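Local coordinates for fiber protein (PDB 3F0Y), which probably attaches the virus to host cells through a trimeric knob at the tip of the adenovirus fibre, which may engage the receptor CD46, at residues E135-G140 with S157-Q162; P120-Y125 with T169-R174; A54-I59 with F199-I204. All blocks are in the same frame, centred on the assembly; numbering follows the deposited sequence.

The three contacts lie within one knob domain, a sandwich of two antiparallel sheets. Interaction 3 joins strand 51-60 to strand 199-204 in one sheet. Interaction 1 pairs strands 137-145 and 151-160 of the other, and interaction 2 lays the loop at 120-125 against strand 171-180, the next strand of that same sheet. In sequence each contact's span lies within the next: 135-162 falls within 120-174, which falls within 54-204. Their centres are about 10 Å (1 and 2), 12 Å (1 and 3) and 15 Å (2 and 3) apart. Leu160 packs on Tyr203 between the sheets, and Tyr125 OH bonds to Ile204 N. All three contacts also reach the second subunit, which ties this core to the trimer.

Interaction 1 of 3, residues E135-G140 with S157-Q162; sequences ENYIYG and SVMLNQ
Strand 137-140 runs antiparallel to strand 157-160, their axes 4.6 Å apart at the closest and their directions differing by 162°, with Tyr137 opposite Met159, Ile138 opposite Val158 and Tyr139 opposite Ser157. This is a β-hairpin bordering one sheet of the knob's β-sandwich. Ile138 and Val158 make the hydrogen-bonded pair, each N donating to the other's O, and Leu160 N donates to Asn136 O. On the face carrying Tyr137 and Met159, the two side chains run alongside each other. Met159 CG, anti to its backbone N (chi1 -169°), sits over the ring, 4.2 Å from the Tyr137 centroid and 27° off its normal, while SD lies obliquely, 3.5 Å from Tyr137 OH: a Met-aromatic contact. Tyr139 CE2 lies 3.6 Å from Ser157 OG, and Tyr139 OH bonds to Thr145 of the second subunit. On the face of Ile138 and Val158 the contact is aliphatic, both packing on Phe201 of the facing sheet, and Ile138 CD1 meets Leu160 CD1 at 3.8 Å. Just before strand 137-145 begins, Asn136 ND2 donates to Leu160 O at 2.7 Å, bent at the hydrogen but close to the line of the carbonyl bond, and also bonds to Pro126 O.

Interaction 2 of 3, residues P120-Y125 with T169-R174; sequences PSTTAY and TSYCIR
The carbonyl oxygen of Pro120 meets two groups: the ring of Tyr171, whose CD2 lies 3.5 Å from Pro120 O, and Asn161 ND2, which donates a hydrogen bond to it and another to Tyr125 O, while Asn161 OD1 accepts from Cys172 N. No hydrogen bond links 120-125 directly to 169-174, so the contact rests on packing, and Asn161 supplies the polar bridge. Pro120 is wedged against the strand by its ring. Its CG comes 3.7 Å from Cys172 O and also touches Ile173 CG1. On the same ring, Pro120 CD lies near Tyr171 CB, at 4.3 Å. Tyr171 CB points toward the loop, and chi1 (-51°) sets CG anti to the carbonyl carbon; the ring crosses the side chain of Thr122 at about a right angle, with Thr122 CG2 3.7 Å from Tyr171 CE2. The far end of the tyrosine is fixed by another residue, Glu206, whose OE2 bonds to Tyr171 OH while OE1 bonds to Thr122 N; one carboxylate thus serves both sides of the contact. From Ser121 to Ala124 the chain turns in an ST motif: Ser121 OG accepts from Ala124 N at 2.9 Å with a fairly straight 161° at the hydrogen, and only weakly from Thr123 N at 3.0 Å. Tyr125 N donates to Ser121 O at 2.7 Å, closing the turn. The loop precedes strand 137-145. Ser170 and Tyr171 form a classic β-bulge opposite Phe82 of strand 73-82, while Pro120 and Ile173 also touch Leu160 of strand 151-160 and Tyr203 of strand 199-204, placing the contact where the loop bridges the two sheets of the sandwich.

Interaction 3 of 3, residues A54-I59 with F199-I204; sequences AFVYVI and FTFYYI
The methyl of Ala54 lies over the face of the Phe201 ring, CB 3.5 Å from the ring centroid and 16° off its normal, a CH-pi contact at the apolar centre of this strand pair. Chi1 of Phe201 (63°) sets CG between the backbone N and the carbonyl carbon. Strands 54-59 and 199-204 are antiparallel neighbours at one border of a sheet in the knob β-sandwich, with axes 4.7 Å apart at the closest. Val56 flanks the methyl on the same face: its CG1 approaches the edge of the Phe201 ring, 4.0 Å from CE2, and also lies at the edge of the Phe199 ring. Phe199 packs on Val158 and Ile156 of strand 151-160, between the two sheets, and Tyr203 CE2 adds a further contact to Ala54 CB at 4.1 Å.

The other face carries Phe55 and Thr200, a non-hydrogen-bonded pair. Thr200 OG1 lies near the plane of the Phe55 ring at its edge, 3.3 Å from CD1. This side faces a neighbouring subunit: Phe55 packs on Leu51 of the third subunit. Backbone bonds complete the join. Val56 and Phe199 exchange N-H···O bonds, as do Ala54 and Phe201; the bond from Ala54 N to Phe201 O measures 2.7 Å, and its C=O···N angle of 172° is almost straight.

Interaction 1 of 3, residues E135-G140 with S157-Q162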
loop_
_atom_site.group_PDB
_atom_site.type_symbol
_atom_site.label_atom_id
_atom_site.label_comp_id
_atom_site.label_asym_id
_atom_site.label_seq_id
_atom_site.Cartn_x
_atom_site.Cartn_y
_atom_site.Cartn_z
ATOM N N GLU A 135 -18.263 6.148 -1.968
ATOM C CA GLU A 135 -17.583 4.981 -1.401
ATOM C C GLU A 135 -17.024 4.038 -2.469
ATOM O O GLU A 135 -16.177 3.196 -2.174
ATOM C CB GLU A 135 -18.533 4.222 -0.470
ATOM C CG GLU A 135 -18.987 5.045 0.731
ATOM C CD GLU A 135 -20.067 4.360 1.541
ATOM O OE1 GLU A 135 -19.888 3.177 1.887
ATOM O OE2 GLU A 135 -21.089 5.009 1.844
ATOM N N ASN A 136 -17.492 4.192 -3.706
ATOM C CA ASN A 136 -17.045 3.363 -4.824
ATOM C C ASN A 136 -15.675 3.749 -5.388
ATOM O O ASN A 136 -15.138 3.033 -6.233
ATOM C CB ASN A 136 -18.084 3.408 -5.950
ATOM C CG ASN A 136 -19.407 2.796 -5.544
ATOM O OD1 ASN A 136 -20.322 3.495 -5.114
ATOM N ND2 ASN A 136 -19.512 1.479 -5.664
ATOM N N TYR A 137 -15.109 4.861 -4.917
ATOM C CA TYR A 137 -13.892 5.416 -5.503
ATOM C C TYR A 137 -12.633 5.174 -4.670
ATOM O O TYR A 137 -12.627 5.349 -3.450
ATOM C CB TYR A 137 -14.057 6.917 -5.741
ATOM C CG TYR A 137 -15.112 7.254 -6.766
ATOM C CD1 TYR A 137 -16.401 7.606 -6.375
ATOM C CD2 TYR A 137 -14.823 7.228 -8.128
ATOM C CE1 TYR A 137 -17.376 7.921 -7.313
ATOM C CE2 TYR A 137 -15.794 7.543 -9.075
ATOM C CZ TYR A 137 -17.067 7.888 -8.659
ATOM O OH TYR A 137 -18.040 8.201 -9.585
ATOM N N ILE A 138 -11.572 4.771 -5.362
ATOM C CA ILE A 138 -10.244 4.617 -4.784
ATOM C C ILE A 138 -9.280 5.426 -5.647
ATOM O O ILE A 138 -9.401 5.435 -6.873
ATOM C CB ILE A 138 -9.817 3.135 -4.765
ATOM C CG1 ILE A 138 -10.598 2.368 -3.697
ATOM C CG2 ILE A 138 -8.321 2.999 -4.518
ATOM C CD1 ILE A 138 -10.487 0.865 -3.828
ATOM N N TYR A 139 -8.336 6.114 -5.010
ATOM C CA TYR A 139 -7.402 6.976 -5.725
ATOM C C TYR A 139 -5.959 6.667 -5.362
ATOM O O TYR A 139 -5.665 6.176 -4.271
ATOM C CB TYR A 139 -7.681 8.444 -5.416
ATOM C CG TYR A 139 -9.113 8.863 -5.649
ATOM C CD1 TYR A 139 -10.027 8.884 -4.605
ATOM C CD2 TYR A 139 -9.552 9.242 -6.915
ATOM C CE1 TYR A 139 -11.343 9.272 -4.806
ATOM C CE2 TYR A 139 -10.869 9.632 -7.129
ATOM C CZ TYR A 139 -11.756 9.647 -6.070
ATOM O OH TYR A 139 -13.062 10.032 -6.271
ATOM N N GLY A 140 -5.060 6.975 -6.286
ATOM C CA GLY A 140 -3.640 6.798 -6.049
ATOM C C GLY A 140 -2.811 7.341 -7.187
ATOM O O GLY A 140 -3.312 8.086 -8.036
ATOM N N SER A 157 -7.409 6.529 -10.841
ATOM C CA SER A 157 -8.719 6.499 -10.216
ATOM C C SER A 157 -9.299 5.114 -10.449
ATOM O O SER A 157 -9.333 4.634 -11.581
ATOM C CB SER A 157 -9.624 7.564 -10.833
ATOM O OG SER A 157 -10.870 7.629 -10.164
ATOM N N VAL A 158 -9.728 4.465 -9.371
ATOM C CA VAL A 158 -10.428 3.195 -9.460
ATOM C C VAL A 158 -11.859 3.401 -8.986
ATOM O O VAL A 158 -12.089 4.021 -7.947
ATOM C CB VAL A 158 -9.748 2.111 -8.600
ATOM C CG1 VAL A 158 -10.530 0.803 -8.665
ATOM C CG2 VAL A 158 -8.314 1.902 -9.045
ATOM N N MET A 159 -12.819 2.912 -9.766
ATOM C CA MET A 159 -14.207 2.875 -9.333
ATOM C C MET A 159 -14.656 1.423 -9.293
ATOM O O MET A 159 -14.552 0.707 -10.288
ATOM C CB MET A 159 -15.117 3.681 -10.261
ATOM C CG MET A 159 -16.515 3.892 -9.685
ATOM S SD MET A 159 -17.593 4.922 -10.700
ATOM C CE MET A 159 -17.900 3.829 -12.084
ATOM N N LEU A 160 -15.139 0.997 -8.132
ATOM C CA LEU A 160 -15.635 -0.358 -7.951
ATOM C C LEU A 160 -17.149 -0.364 -8.086
ATOM O O LEU A 160 -17.830 0.456 -7.474
ATOM C CB LEU A 160 -15.230 -0.888 -6.577
ATOM C CG LEU A 160 -13.727 -0.866 -6.292
ATOM C CD1 LEU A 160 -13.448 -1.348 -4.881
ATOM C CD2 LEU A 160 -12.971 -1.705 -7.308
ATOM N N ASN A 161 -17.664 -1.290 -8.892
ATOM C CA ASN A 161 -19.102 -1.451 -9.096
ATOM C C ASN A 161 -19.775 -0.142 -9.541
ATOM O O ASN A 161 -19.484 0.343 -10.633
ATOM C CB ASN A 161 -19.741 -2.060 -7.841
ATOM C CG ASN A 161 -19.215 -3.455 -7.541
ATOM O OD1 ASN A 161 -18.717 -4.147 -8.429
ATOM N ND2 ASN A 161 -19.320 -3.873 -6.284
ATOM N N GLN A 162 -20.652 0.423 -8.707
ATOM C CA GLN A 162 -21.346 1.692 -8.983
ATOM C C GLN A 162 -22.383 1.605 -10.104
ATOM O O GLN A 162 -23.566 1.867 -9.878
ATOM C CB GLN A 162 -20.352 2.836 -9.260
ATOM C CG GLN A 162 -21.003 4.184 -9.568
ATOM C CD GLN A 162 -22.064 4.573 -8.560
ATOM O OE1 GLN A 162 -21.821 4.560 -7.355
ATOM N NE2 GLN A 162 -23.250 4.921 -9.048
#

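Interaction 2 of 3, residues P120-Y125 with T169-R174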
loop_
_atom_site.group_PDB
_atom_site.type_symbol
_atom_site.label_atom_id
_atom_site.label_comp_id
_atom_site.label_asym_id
_atom_site.label_seq_id
_atom_site.Cartn_x
_atom_site.Cartn_y
_atom_site.Cartn_z
ATOM N N PRO A 120 -15.111 -7.139 -5.849
ATOM C CA PRO A 120 -15.423 -6.048 -4.929
ATOM C C PRO A 120 -16.818 -6.216 -4.338
ATOM O O PRO A 120 -17.782 -6.432 -5.075
ATOM C CB PRO A 120 -15.351 -4.802 -5.819
ATOM C CG PRO A 120 -15.605 -5.296 -7.189
ATOM C CD PRO A 120 -15.013 -6.670 -7.244
ATOM N N SER A 121 -16.906 -6.136 -3.013
ATOM C CA SER A 121 -18.165 -6.312 -2.301
ATOM C C SER A 121 -19.234 -5.340 -2.788
ATOM O O SER A 121 -18.999 -4.134 -2.855
ATOM C CB SER A 121 -17.951 -6.120 -0.794
ATOM O OG SER A 121 -19.188 -5.981 -0.119
ATOM N N THR A 122 -20.407 -5.868 -3.124
ATOM C CA THR A 122 -21.555 -5.028 -3.468
ATOM C C THR A 122 -22.145 -4.374 -2.218
ATOM O O THR A 122 -22.900 -3.410 -2.320
ATOM C CB THR A 122 -22.650 -5.823 -4.205
ATOM O OG1 THR A 122 -23.032 -6.961 -3.424
ATOM C CG2 THR A 122 -22.148 -6.286 -5.566
ATOM N N THR A 123 -21.803 -4.902 -1.044
ATOM C CA THR A 123 -22.189 -4.284 0.220
ATOM C C THR A 123 -21.306 -3.074 0.513
ATOM O O THR A 123 -21.803 -2.045 0.949
ATOM C CB THR A 123 -22.110 -5.280 1.393
ATOM O OG1 THR A 123 -22.892 -6.440 1.083
ATOM C CG2 THR A 123 -22.637 -4.649 2.673
ATOM N N ALA A 124 -20.005 -3.202 0.269
ATOM C CA ALA A 124 -19.065 -2.095 0.457
ATOM C C ALA A 124 -19.130 -1.103 -0.703
ATOM O O ALA A 124 -19.010 0.107 -0.498
ATOM C CB ALA A 124 -17.644 -2.626 0.611
ATOM N N TYR A 125 -19.319 -1.629 -1.913
ATOM C CA TYR A 125 -19.312 -0.837 -3.145
ATOM C C TYR A 125 -20.599 -1.118 -3.925
ATOM O O TYR A 125 -20.634 -1.993 -4.796
ATOM C CB TYR A 125 -18.063 -1.174 -3.967
ATOM C CG TYR A 125 -16.833 -1.273 -3.097
ATOM C CD1 TYR A 125 -16.254 -2.505 -2.810
ATOM C CD2 TYR A 125 -16.282 -0.138 -2.516
ATOM C CE1 TYR A 125 -15.145 -2.600 -1.990
ATOM C CE2 TYR A 125 -15.170 -0.222 -1.697
ATOM C CZ TYR A 125 -14.606 -1.457 -1.436
ATOM O OH TYR A 125 -13.504 -1.557 -0.621
ATOM N N THR A 169 -23.688 -8.188 -15.798
ATOM C CA THR A 169 -22.521 -7.576 -15.162
ATOM C C THR A 169 -22.790 -7.370 -13.672
ATOM O O THR A 169 -23.423 -6.389 -13.275
ATOM C CB THR A 169 -22.157 -6.231 -15.821
ATOM O OG1 THR A 169 -21.851 -6.443 -17.206
ATOM C CG2 THR A 169 -20.951 -5.611 -15.134
ATOM N N SER A 170 -22.302 -8.302 -12.856
ATOM C CA SER A 170 -22.549 -8.286 -11.413
ATOM C C SER A 170 -21.471 -7.540 -10.627
ATOM O O SER A 170 -21.732 -7.071 -9.519
ATOM C CB SER A 170 -22.663 -9.717 -10.883
ATOM O OG SER A 170 -23.710 -10.418 -11.530
ATOM N N TYR A 171 -20.262 -7.458 -11.183
ATOM C CA TYR A 171 -19.153 -6.749 -10.539
ATOM C C TYR A 171 -18.343 -5.962 -11.557
ATOM O O TYR A 171 -18.196 -6.388 -12.705
ATOM C CB TYR A 171 -18.240 -7.730 -9.800
ATOM C CG TYR A 171 -18.989 -8.653 -8.870
ATOM C CD1 TYR A 171 -19.360 -9.932 -9.278
ATOM C CD2 TYR A 171 -19.351 -8.238 -7.594
ATOM C CE1 TYR A 171 -20.056 -10.780 -8.431
ATOM C CE2 TYR A 171 -20.050 -9.077 -6.741
ATOM C CZ TYR A 171 -20.400 -10.345 -7.164
ATOM O OH TYR A 171 -21.093 -11.173 -6.316
ATOM N N CYS A 172 -17.818 -4.813 -11.129
ATOM C CA CYS A 172 -17.028 -3.947 -12.003
ATOM C C CYS A 172 -15.787 -3.411 -11.300
ATOM O O CYS A 172 -15.833 -3.044 -10.121
ATOM C CB CYS A 172 -17.863 -2.756 -12.485
ATOM S SG CYS A 172 -19.496 -3.176 -13.088
ATOM N N ILE A 173 -14.682 -3.375 -12.039
ATOM C CA ILE A 173 -13.486 -2.653 -11.636
ATOM C C ILE A 173 -13.069 -1.794 -12.823
ATOM O O ILE A 173 -12.722 -2.316 -13.879
ATOM C CB ILE A 173 -12.331 -3.606 -11.260
ATOM C CG1 ILE A 173 -12.752 -4.565 -10.141
ATOM C CG2 ILE A 173 -11.107 -2.810 -10.830
ATOM C CD1 ILE A 173 -11.697 -5.599 -9.800
ATOM N N ARG A 174 -13.136 -0.478 -12.651
ATOM C CA ARG A 174 -12.730 0.464 -13.686
ATOM C C ARG A 174 -11.513 1.230 -13.193
ATOM O O ARG A 174 -11.602 1.976 -12.223
ATOM C CB ARG A 174 -13.863 1.436 -13.999
ATOM C CG ARG A 174 -15.097 0.793 -14.612
ATOM C CD ARG A 174 -16.076 1.862 -15.060
ATOM N NE ARG A 174 -17.236 1.326 -15.774
ATOM C CZ ARG A 174 -18.405 1.010 -15.217
ATOM N NH1 ARG A 174 -18.603 1.140 -13.909
ATOM N NH2 ARG A 174 -19.386 0.552 -15.985
#

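Interaction 3 of 3, residues A54-I59 with F199-I204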
loop_
_atom_site.group_PDB
_atom_site.type_symbol
_atom_site.label_atom_id
_atom_site.label_comp_id
_atom_site.label_asym_id
_atom_site.label_seq_id
_atom_site.Cartn_x
_atom_site.Cartn_y
_atom_site.Cartn_z
ATOM N N ALA A 54 -5.066 -5.664 -4.701
ATOM C CA ALA A 54 -5.087 -5.526 -6.157
ATOM C C ALA A 54 -3.817 -4.822 -6.616
ATOM O O ALA A 54 -3.478 -3.756 -6.111
ATOM C CB ALA A 54 -6.317 -4.752 -6.599
ATOM N N PHE A 55 -3.139 -5.427 -7.586
ATOM C CA PHE A 55 -1.807 -5.027 -8.018
ATOM C C PHE A 55 -1.849 -4.923 -9.542
ATOM O O PHE A 55 -1.992 -5.937 -10.227
ATOM C CB PHE A 55 -0.823 -6.104 -7.548
ATOM C CG PHE A 55 0.600 -5.910 -7.996
ATOM C CD1 PHE A 55 1.494 -5.185 -7.218
ATOM C CD2 PHE A 55 1.066 -6.516 -9.159
ATOM C CE1 PHE A 55 2.817 -5.034 -7.609
ATOM C CE2 PHE A 55 2.389 -6.365 -9.556
ATOM C CZ PHE A 55 3.265 -5.628 -8.779
ATOM N N VAL A 56 -1.758 -3.702 -10.069
ATOM C CA VAL A 56 -2.049 -3.474 -11.487
ATOM C C VAL A 56 -1.086 -2.511 -12.187
ATOM O O VAL A 56 -0.684 -1.489 -11.629
ATOM C CB VAL A 56 -3.509 -2.982 -11.678
ATOM C CG1 VAL A 56 -3.700 -1.587 -11.085
ATOM C CG2 VAL A 56 -3.905 -3.010 -13.152
ATOM N N TYR A 57 -0.709 -2.866 -13.411
ATOM C CA TYR A 57 0.007 -1.953 -14.297
ATOM C C TYR A 57 -0.185 -2.365 -15.747
ATOM O O TYR A 57 -0.732 -3.432 -16.036
ATOM C CB TYR A 57 1.498 -1.863 -13.946
ATOM C CG TYR A 57 2.275 -3.159 -14.019
ATOM C CD1 TYR A 57 2.136 -4.132 -13.035
ATOM C CD2 TYR A 57 3.174 -3.399 -15.056
ATOM C CE1 TYR A 57 2.855 -5.316 -13.090
ATOM C CE2 TYR A 57 3.901 -4.582 -15.117
ATOM C CZ TYR A 57 3.735 -5.536 -14.131
ATOM O OH TYR A 57 4.447 -6.711 -14.176
ATOM N N VAL A 58 0.249 -1.498 -16.654
ATOM C CA VAL A 58 0.099 -1.740 -18.080
ATOM C C VAL A 58 1.457 -1.727 -18.767
ATOM O O VAL A 58 2.345 -0.959 -18.396
ATOM C CB VAL A 58 -0.837 -0.700 -18.738
ATOM C CG1 VAL A 58 -2.200 -0.725 -18.072
ATOM C CG2 VAL A 58 -0.239 0.694 -18.668
ATOM N N ILE A 59 1.616 -2.606 -19.751
ATOM C CA ILE A 59 2.787 -2.607 -20.615
ATOM C C ILE A 59 2.279 -2.417 -22.038
ATOM O O ILE A 59 1.576 -3.275 -22.572
ATOM C CB ILE A 59 3.584 -3.919 -20.508
ATOM C CG1 ILE A 59 3.990 -4.184 -19.056
ATOM C CG2 ILE A 59 4.818 -3.868 -21.403
ATOM C CD1 ILE A 59 4.567 -5.553 -18.829
ATOM N N PHE A 199 0.537 -0.277 -9.451
ATOM C CA PHE A 199 -0.315 0.371 -8.467
ATOM C C PHE A 199 -0.994 -0.704 -7.638
ATOM O O PHE A 199 -1.643 -1.597 -8.185
ATOM C CB PHE A 199 -1.365 1.248 -9.144
ATOM C CG PHE A 199 -2.340 1.870 -8.183
ATOM C CD1 PHE A 199 -1.888 2.663 -7.136
ATOM C CD2 PHE A 199 -3.706 1.664 -8.323
ATOM C CE1 PHE A 199 -2.780 3.238 -6.243
ATOM C CE2 PHE A 199 -4.607 2.244 -7.435
ATOM C CZ PHE A 199 -4.142 3.030 -6.393
ATOM N N THR A 200 -0.830 -0.616 -6.321
ATOM C CA THR A 200 -1.494 -1.529 -5.402
ATOM C C THR A 200 -2.610 -0.803 -4.667
ATOM O O THR A 200 -2.380 0.236 -4.052
ATOM C CB THR A 200 -0.517 -2.122 -4.378
ATOM O OG1 THR A 200 0.522 -2.824 -5.069
ATOM C CG2 THR A 200 -1.239 -3.090 -3.446
ATOM N N PHE A 201 -3.820 -1.348 -4.753
ATOM C CA PHE A 201 -4.940 -0.848 -3.972
ATOM C C PHE A 201 -5.668 -1.997 -3.301
ATOM O O PHE A 201 -5.452 -3.167 -3.631
ATOM C CB PHE A 201 -5.897 -0.005 -4.823
ATOM C CG PHE A 201 -6.555 -0.755 -5.946
ATOM C CD1 PHE A 201 -7.864 -1.206 -5.826
ATOM C CD2 PHE A 201 -5.881 -0.980 -7.138
ATOM C CE1 PHE A 201 -8.480 -1.885 -6.871
ATOM C CE2 PHE A 201 -6.491 -1.659 -8.185
ATOM C CZ PHE A 201 -7.793 -2.111 -8.049
ATOM N N TYR A 202 -6.525 -1.640 -2.351
ATOM C CA TYR A 202 -7.223 -2.619 -1.531
ATOM C C TYR A 202 -8.722 -2.366 -1.555
ATOM O O TYR A 202 -9.169 -1.224 -1.650
ATOM C CB TYR A 202 -6.693 -2.571 -0.096
ATOM C CG TYR A 202 -5.186 -2.494 -0.027
ATOM C CD1 TYR A 202 -4.419 -3.623 0.238
ATOM C CD2 TYR A 202 -4.524 -1.290 -0.258
ATOM C CE1 TYR A 202 -3.035 -3.549 0.287
ATOM C CE2 TYR A 202 -3.149 -1.205 -0.210
ATOM C CZ TYR A 202 -2.409 -2.335 0.061
ATOM O OH TYR A 202 -1.040 -2.243 0.106
ATOM N N TYR A 203 -9.492 -3.444 -1.484
ATOM C CA TYR A 203 -10.931 -3.326 -1.391
ATOM C C TYR A 203 -11.523 -4.496 -0.624
ATOM O O TYR A 203 -10.943 -5.584 -0.583
ATOM C CB TYR A 203 -11.578 -3.165 -2.773
ATOM C CG TYR A 203 -11.368 -4.299 -3.757
ATOM C CD1 TYR A 203 -12.119 -5.468 -3.676
ATOM C CD2 TYR A 203 -10.453 -4.181 -4.801
ATOM C CE1 TYR A 203 -11.947 -6.501 -4.593
ATOM C CE2 TYR A 203 -10.274 -5.207 -5.723
ATOM C CZ TYR A 203 -11.025 -6.364 -5.612
ATOM O OH TYR A 203 -10.856 -7.382 -6.522
ATOM N N ILE A 204 -12.671 -4.245 -0.004
ATOM C CA ILE A 204 -13.376 -5.254 0.770
ATOM C C ILE A 204 -13.989 -6.239 -0.208
ATOM O O ILE A 204 -14.722 -5.849 -1.118
ATOM C CB ILE A 204 -14.472 -4.630 1.650
ATOM C CG1 ILE A 204 -13.847 -3.698 2.693
ATOM C CG2 ILE A 204 -15.290 -5.718 2.336
ATOM C CD1 ILE A 204 -14.847 -2.831 3.417
#